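Local atomic coordinates of acyl-CoA dehydrogenase (Mycobacterium thermoresistibile, PDB entry 3PFD), a protein that probably catalyses the FAD-dependent 2,3-dehydrogenation of saturated acyl-CoA thioesters, passing the electrons to a separate acceptor. Residues D325-C335 with V385-R393. Residues are numbered along the deposited sequence; the frame is centred on the assembly and turned at random.
Sequences DLGFISAASKC and VVMSRALLR
Met-387 enters as a knob into a hole formed by Phe-328, Ala-331, Ala-332 and Cys-335. The contact joins two near-antiparallel helices of the mainly helical C-terminal domain of the acyl-CoA dehydrogenase fold. Their axes cross at -146° and come within 8.3 Å. The packing is tight where Met-387, Ala-331, Ala-332 and Cys-335 lie buried. The Met-387 chain runs extended as far as SD, then bends at chi3 (-100°). This turn brings Met-387 CE to 3.6 Å from Cys-335 CB. Met-387 SD lies 3.6 Å from Ala-332 CA and also makes an oblique Met-aromatic contact with the Phe-328 ring. CG packs on Ala-331 CB, which Val-386 CG1 also touches. Beside this group, the partly exposed Phe-328 ring meets Met-387 CB through CD2, at 3.7 Å, while CE2 reaches Leu-391 CD2. Ala-302 of a second subunit packs on Phe-328, which places the ring at the interface with that subunit. Toward the C-terminus, at Arg-393, the packing gives way to exposed, charged groups. Asp-325 and Arg-393 form a long salt bridge, and its hydrogen bond is weak. The carboxylate and guanidinium planes stand 90° apart. Asp-325 OD2 also accepts from the backbone N of Phe-328, three residues on, an Asx motif. This N donates at 2.9 Å to Asp-325 OD2, from above the carboxylate plane. Asp-325 OD2 also lies 3.4 Å from Ala-390 CB.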
loop_
_atom_site.group_PDB
_atom_site.type_symbol
_atom_site.label_atom_id
_atom_site.label_comp_id
_atom_site.label_asym_id
_atom_site.label_seq_id
_atom_site.Cartn_x
_atom_site.Cartn_y
_atom_site.Cartn_z
ATOM N N ASP C 325 -12.382 17.678 19.546
ATOM C CA ASP C 325 -11.048 17.948 19.031
ATOM C C ASP C 325 -11.079 17.960 17.514
ATOM O O ASP C 325 -10.876 16.908 16.827
ATOM C CB ASP C 325 -10.001 16.977 19.615
ATOM C CG ASP C 325 -8.615 17.123 18.984
ATOM O OD1 ASP C 325 -7.876 18.105 19.169
ATOM O OD2 ASP C 325 -8.243 16.193 18.306
ATOM N N LEU C 326 -11.376 19.159 16.996
ATOM C CA LEU C 326 -11.293 19.426 15.560
ATOM C C LEU C 326 -9.878 19.126 15.059
ATOM O O LEU C 326 -9.697 18.825 13.885
ATOM C CB LEU C 326 -11.681 20.885 15.231
ATOM N N GLY C 327 -8.887 19.202 15.957
ATOM C CA GLY C 327 -7.489 18.932 15.615
ATOM C C GLY C 327 -7.342 17.606 14.869
ATOM O O GLY C 327 -6.893 17.582 13.708
ATOM N N PHE C 328 -7.739 16.512 15.519
ATOM C CA PHE C 328 -7.605 15.186 14.912
ATOM C C PHE C 328 -8.314 15.092 13.569
ATOM O O PHE C 328 -7.709 14.710 12.575
ATOM C CB PHE C 328 -8.103 14.041 15.807
ATOM C CG PHE C 328 -8.103 12.730 15.088
ATOM C CD1 PHE C 328 -9.246 12.302 14.392
ATOM C CD2 PHE C 328 -6.932 11.963 15.017
ATOM C CE1 PHE C 328 -9.230 11.100 13.673
ATOM C CE2 PHE C 328 -6.885 10.779 14.306
ATOM C CZ PHE C 328 -8.034 10.342 13.603
ATOM N N ILE C 329 -9.606 15.427 13.543
ATOM C CA ILE C 329 -10.394 15.219 12.334
ATOM C C ILE C 329 -9.976 16.138 11.179
ATOM O O ILE C 329 -9.989 15.729 10.018
ATOM C CB ILE C 329 -11.929 15.298 12.605
ATOM C CG1 ILE C 329 -12.729 14.899 11.354
ATOM C CG2 ILE C 329 -12.347 16.702 13.058
ATOM C CD1 ILE C 329 -12.934 13.398 11.185
ATOM N N SER C 330 -9.607 17.378 11.472
ATOM C CA SER C 330 -9.210 18.274 10.379
ATOM C C SER C 330 -7.873 17.828 9.726
ATOM O O SER C 330 -7.776 17.807 8.497
ATOM C CB SER C 330 -9.237 19.749 10.784
ATOM O OG SER C 330 -8.106 20.097 11.534
ATOM N N ALA C 331 -6.904 17.412 10.558
ATOM C CA ALA C 331 -5.620 16.831 10.101
ATOM C C ALA C 331 -5.864 15.535 9.325
ATOM O O ALA C 331 -5.281 15.332 8.263
ATOM C CB ALA C 331 -4.687 16.566 11.278
ATOM N N ALA C 332 -6.712 14.662 9.875
ATOM C CA ALA C 332 -7.098 13.406 9.211
ATOM C C ALA C 332 -7.666 13.640 7.819
ATOM O O ALA C 332 -7.242 12.999 6.864
ATOM C CB ALA C 332 -8.130 12.590 10.075
ATOM N N SER C 333 -8.627 14.551 7.716
ATOM C CA SER C 333 -9.344 14.771 6.459
ATOM C C SER C 333 -8.446 15.336 5.358
ATOM O O SER C 333 -8.537 14.931 4.184
ATOM C CB SER C 333 -10.547 15.691 6.672
ATOM O OG SER C 333 -10.158 17.038 6.831
ATOM N N LYS C 334 -7.553 16.236 5.755
ATOM C CA LYS C 334 -6.572 16.799 4.833
ATOM C C LYS C 334 -5.518 15.731 4.421
ATOM O O LYS C 334 -5.239 15.550 3.219
ATOM C CB LYS C 334 -5.933 18.065 5.435
ATOM C CG LYS C 334 -5.037 18.924 4.458
ATOM C CD LYS C 334 -3.630 18.303 4.321
ATOM C CE LYS C 334 -2.586 19.281 3.804
ATOM N NZ LYS C 334 -1.280 18.577 3.483
ATOM N N CYS C 335 -4.955 15.027 5.410
ATOM C CA CYS C 335 -3.933 14.006 5.146
ATOM C C CYS C 335 -4.487 12.885 4.263
ATOM O O CYS C 335 -3.885 12.535 3.248
ATOM C CB CYS C 335 -3.376 13.416 6.465
ATOM S SG CYS C 335 -1.999 12.265 6.249
ATOM N N VAL C 385 1.691 13.997 13.084
ATOM C CA VAL C 385 2.091 14.475 14.412
ATOM C C VAL C 385 0.854 14.983 15.171
ATOM O O VAL C 385 0.612 14.561 16.302
ATOM C CB VAL C 385 3.180 15.590 14.355
ATOM C CG1 VAL C 385 3.407 16.170 15.738
ATOM C CG2 VAL C 385 4.500 15.046 13.793
ATOM N N VAL C 386 0.059 15.830 14.529
ATOM C CA VAL C 386 -1.178 16.395 15.148
ATOM C C VAL C 386 -2.176 15.284 15.527
ATOM O O VAL C 386 -2.719 15.249 16.653
ATOM C CB VAL C 386 -1.879 17.436 14.212
ATOM C CG1 VAL C 386 -3.305 17.814 14.736
ATOM C CG2 VAL C 386 -1.010 18.720 13.982
ATOM N N MET C 387 -2.419 14.375 14.594
ATOM C CA MET C 387 -3.325 13.229 14.843
ATOM C C MET C 387 -2.819 12.340 15.982
ATOM O O MET C 387 -3.608 11.891 16.817
ATOM C CB MET C 387 -3.506 12.357 13.580
ATOM C CG MET C 387 -4.347 12.973 12.468
ATOM S SD MET C 387 -4.560 11.789 11.107
ATOM C CE MET C 387 -3.346 12.328 9.903
ATOM N N SER C 388 -1.522 12.029 16.012
ATOM C CA SER C 388 -1.077 11.049 17.034
ATOM C C SER C 388 -1.063 11.664 18.426
ATOM O O SER C 388 -1.382 10.986 19.400
ATOM C CB SER C 388 0.257 10.400 16.711
ATOM O OG SER C 388 1.232 11.360 16.405
ATOM N N ARG C 389 -0.719 12.957 18.493
ATOM C CA ARG C 389 -0.797 13.732 19.736
ATOM C C ARG C 389 -2.210 13.728 20.301
ATOM O O ARG C 389 -2.382 13.585 21.504
ATOM C CB ARG C 389 -0.316 15.174 19.549
ATOM C CG ARG C 389 1.199 15.262 19.362
ATOM C CD ARG C 389 1.672 16.732 19.272
ATOM N NE ARG C 389 3.126 16.789 19.107
ATOM C CZ ARG C 389 3.833 17.898 18.874
ATOM N NH1 ARG C 389 3.231 19.065 18.786
ATOM N NH2 ARG C 389 5.162 17.829 18.708
ATOM N N ALA C 390 -3.213 13.845 19.431
ATOM C CA ALA C 390 -4.598 13.814 19.879
ATOM C C ALA C 390 -4.953 12.422 20.431
ATOM O O ALA C 390 -5.615 12.321 21.426
ATOM C CB ALA C 390 -5.556 14.196 18.734
ATOM N N LEU C 391 -4.496 11.366 19.782
ATOM C CA LEU C 391 -4.822 10.002 20.205
ATOM C C LEU C 391 -4.143 9.593 21.498
ATOM O O LEU C 391 -4.678 8.797 22.242
ATOM C CB LEU C 391 -4.348 9.014 19.135
ATOM C CG LEU C 391 -4.962 9.015 17.734
ATOM C CD1 LEU C 391 -4.128 8.049 16.863
ATOM C CD2 LEU C 391 -6.437 8.592 17.777
ATOM N N LEU C 392 -2.907 10.058 21.678
ATOM C CA LEU C 392 -2.067 9.716 22.810
ATOM C C LEU C 392 -2.238 10.660 24.016
ATOM O O LEU C 392 -1.551 10.509 25.025
ATOM C CB LEU C 392 -0.595 9.675 22.367
ATOM C CG LEU C 392 -0.319 8.552 21.352
ATOM C CD1 LEU C 392 1.046 8.715 20.708
ATOM C CD2 LEU C 392 -0.422 7.187 22.028
ATOM N N ARG C 393 -3.149 11.619 23.870
ATOM C CA ARG C 393 -3.456 12.644 24.863
ATOM C C ARG C 393 -3.853 11.988 26.174
ATOM O O ARG C 393 -4.622 11.042 26.236
ATOM C CB ARG C 393 -4.619 13.522 24.339
ATOM C CG ARG C 393 -4.863 14.843 25.067
ATOM C CD ARG C 393 -5.431 15.912 24.101
ATOM N NE ARG C 393 -4.343 16.365 23.227
ATOM C CZ ARG C 393 -4.481 16.996 22.060
ATOM N NH1 ARG C 393 -5.699 17.293 21.591
ATOM N NH2 ARG C 393 -3.386 17.337 21.377
ATOM O OXT ARG C 393 -3.396 12.382 27.225
#